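DNA polymerase sliding clamp C (Sulfolobus tokodaii, PDB 3AIZ) tethers the DNA polymerase catalytic subunit and other proteins to DNA, as one subunit of a ring through which the DNA passes. Local coordinates at residues T175-S179 with T180-G184; F11-I14 with F15-L18; E90-E93 with N94-K98; G54-E57 with E58-V61. All blocks are in the same frame, centred on the assembly; numbering follows the deposited sequence.

Overall arrangement
From the N terminus, the first contact met is contact 2, two successive turns of helix 8-18. Contact 4 follows in the connection from strand 45-52 into strand 58-60, and contact 3 turns the hairpin of strands 86-91 and 97-102; these two contacts reach the same five-stranded sheet. Contact 1 comes last, in the C-terminal half, closing a turn where strand 172-178 ends and a loop sets out for strand 187-190. Each contact is local, between neighbouring segments, and the four stand in series, none enclosing or crossing another. Contacts 2 and 4 touch through Phe11, Tyr55 and Phe56, tying helix to loop. Contacts 1 and 3 lie on opposite sides of the chain's centre, their centres about 47 Å apart.

Contact 1: residues T175-S179 with T180-G184; sequences TIELS and TENGG
Asn182 folds its amide back over the end of the preceding strand, ND2 lying against Glu177 and OD1 beside the backbone of Ser179. Asn182 ND2 donates to Glu177 O at 2.8 Å, coming from above the carbonyl plane, and the bond is bent, with 145° at the hydrogen. Asn182 OD1 is gripped twice, by Ser179 N at 3.0 Å and by Gly184 N at 2.9 Å, the two donors arriving from opposite faces of the amide. Three backbone groups are thus bound, which should restrain the rotation of the amide. The bond from Gly184 N makes an Asx turn, which shapes the loop where strand 172-178 gives way to the connection toward strand 187-190. Ser179 answers in the reverse sense: its OG, set between its own N and carbonyl carbon (chi1 62°), accepts from Asn182 N at 3.3 Å along a nearly straight line. Leu178 CB packs on Gly184 CA at 4.2 Å. Two like charges come near each other, Glu177 OE2 standing 4.5 Å from Glu181 OE2; Lys162 forms a salt bridge with Glu181 and a weak, longer ion pair with Glu177, which probably eases their repulsion. Thr175 pairs with a strand of the neighbouring PCNA2 subunit, extending the sheet.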
loop_
_atom_site.group_PDB
_atom_site.type_symbol
_atom_site.label_atom_id
_atom_site.label_comp_id
_atom_site.label_asym_id
_atom_site.label_seq_id
_atom_site.Cartn_x
_atom_site.Cartn_y
_atom_site.Cartn_z
ATOM N N THR C 175 9.331 2.693 26.198
ATOM C CA THR C 175 10.609 3.318 26.514
ATOM C C THR C 175 11.667 3.053 25.450
ATOM O O THR C 175 11.716 1.974 24.863
ATOM C CB THR C 175 11.146 2.826 27.872
ATOM O OG1 THR C 175 10.150 3.024 28.882
ATOM C CG2 THR C 175 12.411 3.578 28.253
ATOM N N ILE C 176 12.511 4.048 25.208
ATOM C CA ILE C 176 13.627 3.906 24.286
ATOM C C ILE C 176 14.927 4.274 24.991
ATOM O O ILE C 176 15.028 5.330 25.613
ATOM C CB ILE C 176 13.450 4.795 23.041
ATOM C CG1 ILE C 176 12.093 4.524 22.386
ATOM C CG2 ILE C 176 14.585 4.561 22.055
ATOM C CD1 ILE C 176 11.856 5.303 21.110
ATOM N N GLU C 177 15.917 3.396 24.896
ATOM C CA GLU C 177 17.202 3.620 25.546
ATOM C C GLU C 177 18.184 4.338 24.628
ATOM O O GLU C 177 18.378 3.943 23.479
ATOM C CB GLU C 177 17.806 2.292 26.004
ATOM C CG GLU C 177 19.259 2.390 26.439
ATOM C CD GLU C 177 19.894 1.030 26.666
ATOM O OE1 GLU C 177 19.158 0.021 26.684
ATOM O OE2 GLU C 177 21.133 0.972 26.824
ATOM N N LEU C 178 18.798 5.396 25.145
ATOM C CA LEU C 178 19.868 6.086 24.438
ATOM C C LEU C 178 21.139 6.010 25.270
ATOM O O LEU C 178 21.117 6.269 26.472
ATOM C CB LEU C 178 19.509 7.551 24.179
ATOM C CG LEU C 178 18.359 7.878 23.226
ATOM C CD1 LEU C 178 17.017 7.541 23.851
ATOM C CD2 LEU C 178 18.410 9.346 22.844
ATOM N N SER C 179 22.246 5.658 24.627
ATOM C CA SER C 179 23.518 5.528 25.326
ATOM C C SER C 179 24.678 5.573 24.347
ATOM O O SER C 179 24.485 5.463 23.138
ATOM C CB SER C 179 23.559 4.219 26.112
ATOM O OG SER C 179 23.446 3.103 25.246
ATOM N N THR C 180 25.887 5.738 24.874
ATOM C CA THR C 180 27.084 5.689 24.049
ATOM C C THR C 180 27.254 4.280 23.494
ATOM O O THR C 180 27.891 4.077 22.461
ATOM C CB THR C 180 28.332 6.070 24.851
ATOM O OG1 THR C 180 28.450 5.202 25.983
ATOM C CG2 THR C 180 28.231 7.507 25.334
ATOM N N GLU C 181 26.671 3.313 24.195
ATOM C CA GLU C 181 26.709 1.916 23.788
ATOM C C GLU C 181 25.999 1.696 22.454
ATOM O O GLU C 181 26.580 1.148 21.516
ATOM C CB GLU C 181 26.078 1.037 24.872
ATOM C CG GLU C 181 25.794 -0.395 24.442
ATOM C CD GLU C 181 25.123 -1.210 25.537
ATOM O OE1 GLU C 181 24.442 -2.206 25.208
ATOM O OE2 GLU C 181 25.274 -0.854 26.726
ATOM N N ASN C 182 24.743 2.124 22.373
ATOM C CA ASN C 182 23.951 1.932 21.161
ATOM C C ASN C 182 23.995 3.126 20.208
ATOM O O ASN C 182 23.180 3.230 19.292
ATOM C CB ASN C 182 22.500 1.575 21.506
ATOM C CG ASN C 182 21.780 2.688 22.246
ATOM O OD1 ASN C 182 22.263 3.818 22.321
ATOM N ND2 ASN C 182 20.613 2.371 22.795
ATOM N N GLY C 183 24.950 4.023 20.432
ATOM C CA GLY C 183 25.143 5.167 19.561
ATOM C C GLY C 183 24.099 6.254 19.732
ATOM O O GLY C 183 24.159 7.289 19.070
ATOM N N GLY C 184 23.140 6.018 20.621
ATOM C CA GLY C 184 22.095 6.989 20.890
ATOM C C GLY C 184 22.650 8.305 21.401
ATOM O O GLY C 184 22.232 9.378 20.966
#

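Contact 2: residues F11-I14 with F15-L18; sequences FSYI and FRTL. With SO4 (sulfate ion), chain G.
Arg16 lays its guanidinium flat on the ring of Tyr13, three residues back along the helix, with centres 4.3 Å apart and planes 26° from parallel. The two side chains run side by side in the same direction. A bend at chi3 (62°) brings the Arg16 chain over the ring, and its CD makes a CH-pi contact, 4.1 Å from the Tyr13 centroid and over the face. A sulfate ion, probably from the crystallisation liquor, meets the guanidinium at its edge and in its plane: NE of Arg16 donates to O2 at 3.2 Å and NH2 to O3 at 2.8 Å, with a weak further bond from NH2 to O2. Stack and anion thus restrain the same flat group. In PCNA rings the helices line the central channel, so an anion held here is consistent with a place for DNA phosphate. On another side of the helix the Phe11 and Phe15 rings meet obliquely, planes 47° apart and centroids 5.1 Å apart. Thr17 turns its hydroxyl back along the helix, OG1 donating to Tyr13 O at 2.9 Å, where Thr17 N also bonds from the opposite face of that carbonyl. Around these turns, Phe15 stands edge-to-face with Phe74 of helix 71-78 and touches Ile25 and Leu27 of strand 24-29, while Phe11, Ile14 and Leu18 rest on Ile51, Ile49 and Ile47 of strand 45-52.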
loop_
_atom_site.group_PDB
_atom_site.type_symbol
_atom_site.label_atom_id
_atom_site.label_comp_id
_atom_site.label_asym_id
_atom_site.label_seq_id
_atom_site.Cartn_x
_atom_site.Cartn_y
_atom_site.Cartn_z
ATOM N N PHE C 11 18.102 26.966 7.480
ATOM C CA PHE C 11 17.780 28.178 8.224
ATOM C C PHE C 11 16.274 28.357 8.415
ATOM O O PHE C 11 15.825 28.808 9.466
ATOM C CB PHE C 11 18.368 29.399 7.512
ATOM C CG PHE C 11 18.138 30.696 8.232
ATOM C CD1 PHE C 11 19.024 31.133 9.201
ATOM C CD2 PHE C 11 17.040 31.485 7.931
ATOM C CE1 PHE C 11 18.817 32.327 9.861
ATOM C CE2 PHE C 11 16.829 32.682 8.589
ATOM C CZ PHE C 11 17.719 33.103 9.554
ATOM N N SER C 12 15.500 27.996 7.397
ATOM C CA SER C 12 14.054 28.183 7.444
ATOM C C SER C 12 13.390 27.287 8.485
ATOM O O SER C 12 12.383 27.663 9.086
ATOM C CB SER C 12 13.434 27.937 6.067
ATOM O OG SER C 12 13.590 26.587 5.669
ATOM N N TYR C 13 13.957 26.104 8.698
ATOM C CA TYR C 13 13.375 25.139 9.628
ATOM C C TYR C 13 13.445 25.595 11.085
ATOM O O TYR C 13 12.683 25.118 11.926
ATOM C CB TYR C 13 14.023 23.762 9.462
ATOM C CG TYR C 13 13.431 22.951 8.330
ATOM C CD1 TYR C 13 13.966 23.011 7.051
ATOM C CD2 TYR C 13 12.329 22.133 8.543
ATOM C CE1 TYR C 13 13.423 22.274 6.016
ATOM C CE2 TYR C 13 11.780 21.392 7.515
ATOM C CZ TYR C 13 12.330 21.465 6.254
ATOM O OH TYR C 13 11.787 20.729 5.226
ATOM N N ILE C 14 14.358 26.516 11.378
ATOM C CA ILE C 14 14.437 27.104 12.709
ATOM C C ILE C 14 13.129 27.817 13.033
ATOM O O ILE C 14 12.644 27.773 14.163
ATOM C CB ILE C 14 15.592 28.119 12.817
ATOM C CG1 ILE C 14 16.933 27.447 12.517
ATOM C CG2 ILE C 14 15.614 28.759 14.196
ATOM C CD1 ILE C 14 18.113 28.392 12.587
ATOM N N PHE C 15 12.562 28.467 12.022
ATOM C CA PHE C 15 11.345 29.252 12.187
ATOM C C PHE C 15 10.096 28.394 12.031
ATOM O O PHE C 15 9.035 28.723 12.561
ATOM C CB PHE C 15 11.333 30.416 11.197
ATOM C CG PHE C 15 12.486 31.360 11.371
ATOM C CD1 PHE C 15 13.723 31.070 10.823
ATOM C CD2 PHE C 15 12.337 32.531 12.094
ATOM C CE1 PHE C 15 14.787 31.932 10.990
ATOM C CE2 PHE C 15 13.399 33.397 12.263
ATOM C CZ PHE C 15 14.625 33.098 11.710
ATOM N N ARG C 16 10.227 27.291 11.305
ATOM C CA ARG C 16 9.132 26.339 11.176
ATOM C C ARG C 16 8.941 25.590 12.493
ATOM O O ARG C 16 7.827 25.196 12.839
ATOM C CB ARG C 16 9.403 25.365 10.029
ATOM C CG ARG C 16 9.652 26.054 8.697
ATOM C CD ARG C 16 9.955 25.058 7.596
ATOM N NE ARG C 16 8.843 24.143 7.366
ATOM C CZ ARG C 16 8.821 23.224 6.407
ATOM N NH1 ARG C 16 9.854 23.099 5.584
ATOM N NH2 ARG C 16 7.767 22.432 6.267
ATOM N N THR C 17 10.033 25.406 13.228
ATOM C CA THR C 17 9.967 24.820 14.561
ATOM C C THR C 17 9.225 25.759 15.503
ATOM O O THR C 17 8.358 25.334 16.265
ATOM C CB THR C 17 11.369 24.552 15.142
ATOM O OG1 THR C 17 12.052 23.584 14.338
ATOM C CG2 THR C 17 11.260 24.026 16.563
ATOM N N LEU C 18 9.574 27.041 15.440
ATOM C CA LEU C 18 8.978 28.046 16.313
ATOM C C LEU C 18 7.470 28.179 16.112
ATOM O O LEU C 18 6.745 28.521 17.046
ATOM C CB LEU C 18 9.658 29.402 16.117
ATOM C CG LEU C 18 11.127 29.495 16.530
ATOM C CD1 LEU C 18 11.692 30.866 16.199
ATOM C CD2 LEU C 18 11.287 29.192 18.009
HETATM S S SO4 G . 5.246 22.625 8.793
HETATM O O1 SO4 G . 5.072 22.495 10.238
HETATM O O2 SO4 G . 5.864 23.915 8.491
HETATM O O3 SO4 G . 6.103 21.544 8.309
HETATM O O4 SO4 G . 3.943 22.542 8.138
#

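Contact 3: residues E90-E93 with N94-K98; sequences ETDE and NQNIK
The first torsion of Asp92 sets CG between its own N and carbonyl carbon (chi1 61°), which directs the carboxylate into the turn, and the Lys98 chain, extended beyond CG, reaches back toward Asp92 with its CE. Lys98 CE comes to 3.5 Å from Asp92 CB, so it is the aliphatic part of the lysine that packs. The charged ends stay apart, NZ of Lys98 lying 5.0 Å from OD2 of Asp92, although a general electrostatic attraction may still operate. The carboxylate of Asp92 is turned toward Asn96, whose CB lies 3.3 Å from OD2. Across the mouth of the turn the backbone is pinned by Asp92 N, which donates to Asn96 O at 3.2 Å, almost straight (166°) and nearly head-on to the carbonyl. Next along, Lys98 N donates to Glu90 O at 2.7 Å, and the return bond from Glu90 N to Lys98 O is weak. Thr91 CA and Asn96 O add a CA-H...O contact. The methyl CG2 of Thr91 rests on Gln95 CA at 3.6 Å, while its hydroxyl binds Glu65. Gln95 and Asn96 also touch Ser113, and Ile97 leans on Phe111 of strand 106-111, an outer strand of the sheet within this chain. Glu90 with Lys98 is a hydrogen-bonded antiparallel pair and Thr91 with Ile97 a non-hydrogen-bonded one, their side chains on alternate faces: the pattern of a beta hairpin, here joining strands 86-91 and 97-102 through the loop Asp92 to Asn96.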
loop_
_atom_site.group_PDB
_atom_site.type_symbol
_atom_site.label_atom_id
_atom_site.label_comp_id
_atom_site.label_asym_id
_atom_site.label_seq_id
_atom_site.Cartn_x
_atom_site.Cartn_y
_atom_site.Cartn_z
ATOM N N GLU C 90 16.513 42.349 5.595
ATOM C CA GLU C 90 16.810 43.776 5.565
ATOM C C GLU C 90 15.641 44.606 6.087
ATOM O O GLU C 90 14.529 44.104 6.236
ATOM C CB GLU C 90 17.171 44.196 4.138
ATOM C CG GLU C 90 17.856 45.547 4.023
ATOM C CD GLU C 90 18.422 45.793 2.635
ATOM O OE1 GLU C 90 18.315 44.887 1.778
ATOM O OE2 GLU C 90 18.975 46.888 2.403
ATOM N N THR C 91 15.904 45.878 6.372
ATOM C CA THR C 91 14.869 46.794 6.837
ATOM C C THR C 91 14.733 47.975 5.881
ATOM O O THR C 91 15.716 48.648 5.573
ATOM C CB THR C 91 15.176 47.322 8.251
ATOM O OG1 THR C 91 15.286 46.223 9.163
ATOM C CG2 THR C 91 14.071 48.255 8.721
ATOM N N ASP C 92 13.511 48.225 5.419
ATOM C CA ASP C 92 13.264 49.280 4.439
ATOM C C ASP C 92 13.029 50.646 5.081
ATOM O O ASP C 92 12.268 51.461 4.558
ATOM C CB ASP C 92 12.078 48.911 3.541
ATOM C CG ASP C 92 10.786 48.732 4.319
ATOM O OD1 ASP C 92 10.751 49.085 5.516
ATOM O OD2 ASP C 92 9.801 48.239 3.727
ATOM N N GLU C 93 13.688 50.887 6.211
ATOM C CA GLU C 93 13.565 52.151 6.938
ATOM C C GLU C 93 12.195 52.316 7.596
ATOM O O GLU C 93 12.094 52.826 8.713
ATOM C CB GLU C 93 13.880 53.344 6.029
ATOM C CG GLU C 93 15.299 53.343 5.476
ATOM C CD GLU C 93 16.356 53.326 6.568
ATOM O OE1 GLU C 93 16.788 54.417 6.998
ATOM O OE2 GLU C 93 16.756 52.221 6.994
ATOM N N ASN C 94 11.145 51.887 6.901
ATOM C CA ASN C 94 9.805 51.868 7.477
ATOM C C ASN C 94 9.676 50.761 8.516
ATOM O O ASN C 94 8.569 50.366 8.887
ATOM C CB ASN C 94 8.745 51.695 6.386
ATOM C CG ASN C 94 8.487 52.975 5.616
ATOM O OD1 ASN C 94 8.988 54.041 5.974
ATOM N ND2 ASN C 94 7.693 52.879 4.555
ATOM N N GLN C 95 10.823 50.263 8.971
ATOM C CA GLN C 95 10.882 49.218 9.988
ATOM C C GLN C 95 10.410 47.866 9.456
ATOM O O GLN C 95 10.647 46.830 10.076
ATOM C CB GLN C 95 10.081 49.625 11.230
ATOM C CG GLN C 95 10.637 50.848 11.948
ATOM C CD GLN C 95 9.760 51.301 13.101
ATOM O OE1 GLN C 95 8.559 51.029 13.128
ATOM N NE2 GLN C 95 10.359 52.001 14.060
ATOM N N ASN C 96 9.752 47.881 8.301
ATOM C CA ASN C 96 9.270 46.655 7.677
ATOM C C ASN C 96 10.408 45.716 7.289
ATOM O O ASN C 96 11.419 46.145 6.735
ATOM C CB ASN C 96 8.415 46.980 6.451
ATOM C CG ASN C 96 7.147 47.730 6.809
ATOM O OD1 ASN C 96 6.530 48.373 5.957
ATOM N ND2 ASN C 96 6.753 47.655 8.076
ATOM N N ILE C 97 10.234 44.433 7.585
ATOM C CA ILE C 97 11.247 43.431 7.279
ATOM C C ILE C 97 11.204 43.033 5.802
ATOM O O ILE C 97 10.128 42.885 5.218
ATOM C CB ILE C 97 11.077 42.179 8.170
ATOM C CG1 ILE C 97 12.249 41.214 7.982
ATOM C CG2 ILE C 97 9.751 41.490 7.887
ATOM C CD1 ILE C 97 13.562 41.736 8.521
ATOM N N LYS C 98 12.378 42.873 5.200
ATOM C CA LYS C 98 12.484 42.471 3.801
ATOM C C LYS C 98 13.166 41.116 3.655
ATOM O O LYS C 98 14.290 40.924 4.116
ATOM C CB LYS C 98 13.256 43.514 2.990
ATOM C CG LYS C 98 12.414 44.664 2.472
ATOM C CD LYS C 98 13.216 45.540 1.520
ATOM C CE LYS C 98 12.357 46.641 0.919
ATOM N NZ LYS C 98 13.153 47.564 0.060
#

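Contact 4: residues G54-E57 with E58-V61; sequences GYFE and EYNV
Between Phe56 and Tyr59 the chain passes from an extended residue through a helical-type phi/psi at Glu57 (-74°/-37°) and into strand, with no hydrogen bond joining the two halves. This places both aromatic side chains on one side and the two acids on the other. The rings of Phe56 and Tyr59 are near parallel, planes 24° apart, but slid so far past each other that they barely overlap, with centroids at 5.3 Å. Phe56 CB also lies 3.5 Å from Glu58 O. Tyr55, just before Phe56, places its CD2 3.9 Å above the Phe56 ring plane, offset toward the rim. Strand 58-60 is one of the two outermost strands of the five-stranded antiparallel sheet within this chain and pairs with strand 2-5; Phe56 and Tyr59 both turn onto Val3 of that strand, and Phe56 reaches Val5 as well. The phenol of Tyr59 is anchored by a hydrogen bond from OH to Thr30 O. On the acidic side the carboxylates keep some distance, OE2 of Glu57 being 4.9 Å from OE2 of Glu58. Basic residues of strand 2-5 probably moderate this charge: Glu58 makes a salt bridge with Arg2, and Glu57 a long, weak ion pair with Lys4.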
loop_
_atom_site.group_PDB
_atom_site.type_symbol
_atom_site.label_atom_id
_atom_site.label_comp_id
_atom_site.label_asym_id
_atom_site.label_seq_id
_atom_site.Cartn_x
_atom_site.Cartn_y
_atom_site.Cartn_z
ATOM N N GLY C 54 28.818 35.092 12.686
ATOM C CA GLY C 54 29.604 34.155 11.904
ATOM C C GLY C 54 28.765 33.127 11.169
ATOM O O GLY C 54 29.203 32.564 10.165
ATOM N N TYR C 55 27.561 32.878 11.671
ATOM C CA TYR C 55 26.645 31.935 11.039
ATOM C C TYR C 55 26.294 32.400 9.632
ATOM O O TYR C 55 26.090 31.590 8.729
ATOM C CB TYR C 55 25.373 31.788 11.877
ATOM C CG TYR C 55 24.321 30.887 11.267
ATOM C CD1 TYR C 55 24.267 29.536 11.587
ATOM C CD2 TYR C 55 23.377 31.388 10.380
ATOM C CE1 TYR C 55 23.308 28.710 11.037
ATOM C CE2 TYR C 55 22.413 30.569 9.825
ATOM C CZ TYR C 55 22.383 29.230 10.156
ATOM O OH TYR C 55 21.426 28.410 9.607
ATOM N N PHE C 56 26.226 33.716 9.457
ATOM C CA PHE C 56 25.877 34.305 8.174
ATOM C C PHE C 56 27.119 34.548 7.330
ATOM O O PHE C 56 28.219 34.715 7.860
ATOM C CB PHE C 56 25.141 35.631 8.384
ATOM C CG PHE C 56 23.989 35.541 9.342
ATOM C CD1 PHE C 56 22.768 35.035 8.930
ATOM C CD2 PHE C 56 24.125 35.969 10.650
ATOM C CE1 PHE C 56 21.703 34.958 9.807
ATOM C CE2 PHE C 56 23.065 35.893 11.532
ATOM C CZ PHE C 56 21.853 35.386 11.110
ATOM N N GLU C 57 26.941 34.565 6.012
ATOM C CA GLU C 57 28.025 34.915 5.106
ATOM C C GLU C 57 28.276 36.416 5.178
ATOM O O GLU C 57 29.418 36.872 5.113
ATOM C CB GLU C 57 27.688 34.506 3.672
ATOM C CG GLU C 57 28.777 34.837 2.667
ATOM C CD GLU C 57 28.344 34.593 1.235
ATOM O OE1 GLU C 57 27.178 34.197 1.025
ATOM O OE2 GLU C 57 29.168 34.801 0.318
ATOM N N GLU C 58 27.195 37.180 5.314
ATOM C CA GLU C 58 27.284 38.626 5.463
ATOM C C GLU C 58 26.411 39.084 6.623
ATOM O O GLU C 58 25.240 38.714 6.713
ATOM C CB GLU C 58 26.853 39.333 4.176
ATOM C CG GLU C 58 27.739 39.043 2.974
ATOM C CD GLU C 58 27.270 39.753 1.716
ATOM O OE1 GLU C 58 26.283 40.516 1.793
ATOM O OE2 GLU C 58 27.887 39.545 0.649
ATOM N N TYR C 59 26.986 39.887 7.513
ATOM C CA TYR C 59 26.258 40.395 8.667
ATOM C C TYR C 59 26.594 41.862 8.903
ATOM O O TYR C 59 27.694 42.194 9.342
ATOM C CB TYR C 59 26.590 39.570 9.913
ATOM C CG TYR C 59 25.647 39.802 11.072
ATOM C CD1 TYR C 59 24.482 39.057 11.202
ATOM C CD2 TYR C 59 25.919 40.765 12.035
ATOM C CE1 TYR C 59 23.615 39.264 12.257
ATOM C CE2 TYR C 59 25.057 40.978 13.094
ATOM C CZ TYR C 59 23.907 40.225 13.199
ATOM O OH TYR C 59 23.045 40.434 14.251
ATOM N N ASN C 60 25.640 42.738 8.607
ATOM C CA ASN C 60 25.859 44.173 8.734
ATOM C C ASN C 60 24.824 44.845 9.631
ATOM O O ASN C 60 23.804 45.342 9.153
ATOM C CB ASN C 60 25.864 44.833 7.352
ATOM C CG ASN C 60 26.154 46.321 7.416
ATOM O OD1 ASN C 60 26.553 46.846 8.458
ATOM N ND2 ASN C 60 25.958 47.010 6.297
ATOM N N VAL C 61 25.095 44.859 10.932
ATOM C CA VAL C 61 24.211 45.510 11.892
ATOM C C VAL C 61 24.969 46.564 12.689
ATOM O O VAL C 61 25.760 46.233 13.573
ATOM C CB VAL C 61 23.589 44.497 12.867
ATOM C CG1 VAL C 61 22.664 45.206 13.846
ATOM C CG2 VAL C 61 22.839 43.417 12.105
#